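Local coordinates for xylose isomerase-like TIM barrel domain-containing protein (Thermus thermophilus, PDB 3AYT) that binds zinc at the mouth of a TIM barrel and may act as a phosphodiester hydrolase of the apurinic or apyrimidinic endonuclease type, at residues L40-R45 / A85-A90. Numbering follows the deposited sequence.
Sequences LFQSLR and AAELGA
L88 sends its two methyl groups to different parts of helix 38-47. CD2 lies over the backbone turn, 3.4 Å from F41 O and 4.0 Å from R45 CB, with L44 CD2 also close by. CD1 meets the edge of the F41 ring near its plane, 3.9 Å from F41 CD1, and L88 CG sits in the plane at that same edge. F41 O is already engaged by R45 N within its own helix, so the methyl merely packs against a satisfied carbonyl. Beside this apolar patch, E87 reaches across with an extended chain, CG anti to the backbone N (chi1 -176°), which brings OE2 within 3.7 Å of F41 CB. Farther along helix 38-47, the aliphatic part of R45 passes the end of helix 68-87, its CD 3.2 Å from E87 O. The contact joins two neighbouring outer helices of the eight-stranded TIM barrel, where helix 68-87 closes in a Schellman motif at G89, whose phi is positive. From there the chain turns into strand 92-96. OE1 of E87 is held in a salt bridge by R84, three residues earlier in the chain; an alanine here would probably leave R84 without that mate and uncover the CB of F41. Deeper in, L88 rests on L52 of the adjacent strand 52-55, while F41 and L44 both pack on L9, and F41 also touches L30.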
ATOM      1  N   LEU A  40     -15.607   9.792 -12.880  1.00 22.11           N
ATOM      2  CA  LEU A  40     -14.177   9.893 -12.600  1.00 21.68           C
ATOM      3  C   LEU A  40     -13.451   8.580 -12.848  1.00 21.00           C
ATOM      4  O   LEU A  40     -12.337   8.580 -13.366  1.00 20.91           O
ATOM      5  CB  LEU A  40     -13.923  10.337 -11.155  1.00 21.86           C
ATOM      6  CG  LEU A  40     -14.452  11.689 -10.683  1.00 22.65           C
ATOM      7  CD1 LEU A  40     -14.018  11.897  -9.240  1.00 23.09           C
ATOM      8  CD2 LEU A  40     -13.946  12.821 -11.571  1.00 23.38           C
ATOM      9  N   PHE A  41     -14.074   7.469 -12.453  1.00 20.33           N
ATOM     10  CA  PHE A  41     -13.490   6.147 -12.670  1.00 19.91           C
ATOM     11  C   PHE A  41     -13.438   5.789 -14.145  1.00 20.00           C
ATOM     12  O   PHE A  41     -12.434   5.275 -14.621  1.00 20.15           O
ATOM     13  CB  PHE A  41     -14.242   5.073 -11.880  1.00 19.66           C
ATOM     14  CG  PHE A  41     -13.994   5.147 -10.409  1.00 18.89           C
ATOM     15  CD1 PHE A  41     -12.866   4.549  -9.855  1.00 18.41           C
ATOM     16  CD2 PHE A  41     -14.868   5.841  -9.578  1.00 18.22           C
ATOM     17  CE1 PHE A  41     -12.617   4.633  -8.488  1.00 18.62           C
ATOM     18  CE2 PHE A  41     -14.631   5.925  -8.205  1.00 18.20           C
ATOM     19  CZ  PHE A  41     -13.511   5.320  -7.659  1.00 18.22           C
ATOM     20  N   GLN A  42     -14.516   6.079 -14.866  1.00 20.11           N
ATOM     21  CA  GLN A  42     -14.546   5.820 -16.303  1.00 20.47           C
ATOM     22  C   GLN A  42     -13.533   6.694 -17.041  1.00 19.72           C
ATOM     23  O   GLN A  42     -12.818   6.215 -17.929  1.00 19.33           O
ATOM     24  CB  GLN A  42     -15.966   5.969 -16.858  1.00 21.12           C
ATOM     25  CG  GLN A  42     -16.871   4.763 -16.519  1.00 23.63           C
ATOM     26  CD  GLN A  42     -16.283   3.422 -16.986  1.00 28.07           C
ATOM     27  OE1 GLN A  42     -16.038   2.513 -16.181  1.00 30.05           O
ATOM     28  NE2 GLN A  42     -16.049   3.300 -18.290  1.00 29.50           N
ATOM     29  N   SER A  43     -13.449   7.958 -16.641  1.00 19.47           N
ATOM     30  CA  SER A  43     -12.471   8.885 -17.195  1.00 19.51           C
ATOM     31  C   SER A  43     -11.034   8.379 -17.022  1.00 19.25           C
ATOM     32  O   SER A  43     -10.265   8.341 -17.985  1.00 18.91           O
ATOM     33  CB  SER A  43     -12.625  10.269 -16.566  1.00 19.75           C
ATOM     34  OG  SER A  43     -11.598  11.132 -17.012  1.00 20.45           O
ATOM     35  N   LEU A  44     -10.678   7.996 -15.795  1.00 18.96           N
ATOM     36  CA  LEU A  44      -9.342   7.485 -15.514  1.00 19.13           C
ATOM     37  C   LEU A  44      -9.051   6.194 -16.270  1.00 19.24           C
ATOM     38  O   LEU A  44      -7.966   6.034 -16.821  1.00 19.53           O
ATOM     39  CB  LEU A  44      -9.130   7.282 -14.002  1.00 18.78           C
ATOM     40  CG  LEU A  44      -7.787   6.727 -13.516  1.00 18.97           C
ATOM     41  CD1 LEU A  44      -6.595   7.563 -14.014  1.00 18.80           C
ATOM     42  CD2 LEU A  44      -7.783   6.617 -11.978  1.00 17.75           C
ATOM     43  N   ARG A  45     -10.021   5.281 -16.301  1.00 19.77           N
ATOM     44  CA  ARG A  45      -9.820   3.983 -16.940  1.00 20.43           C
ATOM     45  C   ARG A  45      -9.515   4.131 -18.439  1.00 20.78           C
ATOM     46  O   ARG A  45      -8.591   3.486 -18.956  1.00 21.08           O
ATOM     47  CB  ARG A  45     -11.034   3.075 -16.719  1.00 20.62           C
ATOM     48  CG  ARG A  45     -10.870   1.652 -17.266  1.00 21.74           C
ATOM     49  CD  ARG A  45     -12.209   1.005 -17.533  1.00 24.87           C
ATOM     50  NE  ARG A  45     -13.031   1.813 -18.429  1.00 27.29           N
ATOM     51  CZ  ARG A  45     -13.031   1.699 -19.756  1.00 28.56           C
ATOM     52  NH1 ARG A  45     -12.260   0.794 -20.352  1.00 29.31           N
ATOM     53  NH2 ARG A  45     -13.815   2.479 -20.487  1.00 28.53           N
ATOM     54  N   ALA A  85     -11.537  -1.034  -8.041  1.00 17.12           N
ATOM     55  CA  ALA A  85     -10.242  -1.555  -8.500  1.00 17.46           C
ATOM     56  C   ALA A  85     -10.401  -2.443  -9.734  1.00 17.89           C
ATOM     57  O   ALA A  85      -9.659  -2.291 -10.710  1.00 18.13           O
ATOM     58  CB  ALA A  85      -9.542  -2.319  -7.384  1.00 17.55           C
ATOM     59  N   ALA A  86     -11.368  -3.360  -9.686  1.00 18.21           N
ATOM     60  CA  ALA A  86     -11.651  -4.266 -10.807  1.00 18.70           C
ATOM     61  C   ALA A  86     -12.104  -3.480 -12.038  1.00 19.09           C
ATOM     62  O   ALA A  86     -11.673  -3.766 -13.159  1.00 18.69           O
ATOM     63  CB  ALA A  86     -12.702  -5.295 -10.414  1.00 18.32           C
ATOM     64  N   GLU A  87     -12.958  -2.483 -11.806  1.00 19.28           N
ATOM     65  CA  GLU A  87     -13.440  -1.590 -12.858  1.00 19.91           C
ATOM     66  C   GLU A  87     -12.300  -0.837 -13.544  1.00 19.95           C
ATOM     67  O   GLU A  87     -12.317  -0.657 -14.763  1.00 20.16           O
ATOM     68  CB  GLU A  87     -14.460  -0.603 -12.286  1.00 20.14           C
ATOM     69  CG  GLU A  87     -15.098   0.320 -13.322  1.00 21.55           C
ATOM     70  CD  GLU A  87     -15.981   1.385 -12.690  1.00 23.40           C
ATOM     71  OE1 GLU A  87     -16.379   1.224 -11.512  1.00 24.28           O
ATOM     72  OE2 GLU A  87     -16.272   2.388 -13.374  1.00 23.66           O
ATOM     73  N   LEU A  88     -11.307  -0.420 -12.765  1.00 19.70           N
ATOM     74  CA  LEU A  88     -10.146   0.286 -13.305  1.00 19.71           C
ATOM     75  C   LEU A  88      -9.120  -0.652 -13.936  1.00 20.07           C
ATOM     76  O   LEU A  88      -8.106  -0.185 -14.470  1.00 20.38           O
ATOM     77  CB  LEU A  88      -9.458   1.109 -12.217  1.00 19.75           C
ATOM     78  CG  LEU A  88     -10.150   2.375 -11.705  1.00 19.63           C
ATOM     79  CD1 LEU A  88      -9.420   2.887 -10.482  1.00 17.50           C
ATOM     80  CD2 LEU A  88     -10.199   3.441 -12.798  1.00 19.26           C
ATOM     81  N   GLY A  89      -9.378  -1.961 -13.864  1.00 19.85           N
ATOM     82  CA  GLY A  89      -8.420  -2.972 -14.323  1.00 19.70           C
ATOM     83  C   GLY A  89      -7.142  -3.019 -13.492  1.00 19.59           C
ATOM     84  O   GLY A  89      -6.053  -3.268 -14.021  1.00 19.20           O
ATOM     85  N   ALA A  90      -7.271  -2.783 -12.186  1.00 19.22           N
ATOM     86  CA  ALA A  90      -6.114  -2.776 -11.289  1.00 19.12           C
ATOM     87  C   ALA A  90      -5.566  -4.182 -11.111  1.00 18.89           C
ATOM     88  O   ALA A  90      -6.334  -5.131 -10.999  1.00 19.46           O
ATOM     89  CB  ALA A  90      -6.487  -2.186  -9.934  1.00 19.02           C
TER